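Local coordinates for UPF0062 protein MJ1593 (Methanocaldococcus jannaschii, PDB 2YX5) that is of unassigned function but belongs to the small PurS-like proteins, here assembled from four chains, at residues Glu57-Glu60 and Glu61-Lys64. Numbering follows the deposited sequence.
Sequences EEVE and EMCK
C63 N donates to V59 O at 2.8 Å, and the amide of K64 reaches E60 O at 2.9 Å, its N-H pointing at the oxygen with an angle of 164°. One and two residues earlier, M62 N and E61 N make the same i to i+4 bonds to E58 O and E57 O, the latter a little longer at 3.1 Å. These four consecutive backbone bonds belong to one uninterrupted alpha helix, and they fix which side chains come to lie beside each other on its surface.

The side chain that does most of the touching is M62. Its CG is turned away from its own carbonyl carbon (chi1 -66°) and the chain runs on extended to SD, which sends the thioether back along the helix toward the preceding turn. There SD passes 3.7 Å from V59 CA, and the terminal methyl CE rests on V59 CG1 at 3.5 Å, the apolar contact of this turn. The same methyl of M62 also lies 3.7 Å from OE2 of E58, so it sits between the valine branch and the extended glutamate. Both carboxylate oxygens of E58 have hydrogen-bond partners elsewhere; for OE1 this includes a weak bond from N33 of the second subunit.

The arrangement is that of an amphipathic helix: buried V59, M62 and C63 lie against the antiparallel sheet of the chain, while exposed E57 and K64 belong to the outer surface of helix 52-67. V59 packs on A4 of strand 2-10, M47 of strand 34-47 and I77 of strand 73-81, while C63 sits against V6 and Y75, and M62 against I45 and M47. F31 of the second subunit also packs on E58, E61 and M62, so the methionine is shared between the sheet of its own chain and the subunit interface.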
loop_
_atom_site.group_PDB
_atom_site.type_symbol
_atom_site.label_atom_id
_atom_site.label_comp_id
_atom_site.label_asym_id
_atom_site.label_seq_id
_atom_site.Cartn_x
_atom_site.Cartn_y
_atom_site.Cartn_z
ATOM N N GLU A 57 -12.506 -10.599 20.220
ATOM C CA GLU A 57 -11.435 -11.447 20.712
ATOM C C GLU A 57 -10.816 -12.191 19.545
ATOM O O GLU A 57 -9.608 -12.310 19.435
ATOM C CB GLU A 57 -11.970 -12.459 21.733
ATOM C CG GLU A 57 -12.324 -11.855 23.077
ATOM C CD GLU A 57 -12.743 -12.901 24.090
ATOM O OE1 GLU A 57 -13.797 -13.545 23.899
ATOM O OE2 GLU A 57 -12.009 -13.081 25.081
ATOM N N GLU A 58 -11.658 -12.683 18.660
ATOM C CA GLU A 58 -11.153 -13.439 17.543
ATOM C C GLU A 58 -10.291 -12.613 16.575
ATOM O O GLU A 58 -9.204 -13.046 16.186
ATOM C CB GLU A 58 -12.316 -14.099 16.807
ATOM C CG GLU A 58 -11.918 -15.370 16.063
ATOM C CD GLU A 58 -13.041 -15.930 15.212
ATOM O OE1 GLU A 58 -14.197 -16.005 15.698
ATOM O OE2 GLU A 58 -12.763 -16.308 14.050
ATOM N N VAL A 59 -10.768 -11.431 16.196
ATOM C CA VAL A 59 -10.022 -10.595 15.269
ATOM C C VAL A 59 -8.755 -10.148 15.979
ATOM O O VAL A 59 -7.712 -9.941 15.359
ATOM C CB VAL A 59 -10.877 -9.374 14.773
ATOM C CG1 VAL A 59 -12.118 -9.879 14.059
ATOM C CG2 VAL A 59 -11.294 -8.497 15.928
ATOM N N GLU A 60 -8.855 -10.049 17.299
ATOM C CA GLU A 60 -7.727 -9.653 18.123
ATOM C C GLU A 60 -6.625 -10.651 17.842
ATOM O O GLU A 60 -5.473 -10.265 17.644
ATOM C CB GLU A 60 -8.117 -9.702 19.592
ATOM C CG GLU A 60 -7.838 -8.418 20.335
ATOM C CD GLU A 60 -8.823 -8.191 21.465
ATOM O OE1 GLU A 60 -9.030 -9.124 22.279
ATOM O OE2 GLU A 60 -9.391 -7.077 21.536
ATOM N N GLU A 61 -6.992 -11.934 17.814
ATOM C CA GLU A 61 -6.049 -12.994 17.516
ATOM C C GLU A 61 -5.529 -12.902 16.077
ATOM O O GLU A 61 -4.341 -13.111 15.826
ATOM C CB GLU A 61 -6.707 -14.348 17.724
ATOM C CG GLU A 61 -6.615 -14.833 19.123
ATOM C CD GLU A 61 -5.183 -15.045 19.528
ATOM O OE1 GLU A 61 -4.509 -15.861 18.850
ATOM O OE2 GLU A 61 -4.739 -14.399 20.511
ATOM N N MET A 62 -6.421 -12.612 15.131
ATOM C CA MET A 62 -6.035 -12.479 13.722
ATOM C C MET A 62 -4.928 -11.435 13.588
ATOM O O MET A 62 -3.952 -11.636 12.876
ATOM C CB MET A 62 -7.235 -12.049 12.884
ATOM C CG MET A 62 -8.348 -13.079 12.811
ATOM S SD MET A 62 -9.812 -12.370 12.013
ATOM C CE MET A 62 -11.186 -13.102 12.968
ATOM N N CYS A 63 -5.109 -10.325 14.294
ATOM C CA CYS A 63 -4.163 -9.226 14.308
ATOM C C CYS A 63 -2.858 -9.712 14.899
ATOM O O CYS A 63 -1.789 -9.558 14.301
ATOM C CB CYS A 63 -4.684 -8.073 15.193
ATOM S SG CYS A 63 -5.962 -7.018 14.487
ATOM N N LYS A 64 -2.974 -10.293 16.092
ATOM C CA LYS A 64 -1.833 -10.786 16.839
ATOM C C LYS A 64 -0.984 -11.741 16.065
ATOM O O LYS A 64 0.229 -11.690 16.182
ATOM C CB LYS A 64 -2.264 -11.468 18.139
ATOM C CG LYS A 64 -1.082 -11.930 18.995
ATOM C CD LYS A 64 -1.517 -12.791 20.176
ATOM C CE LYS A 64 -2.509 -12.062 21.073
ATOM N NZ LYS A 64 -1.933 -10.820 21.650
#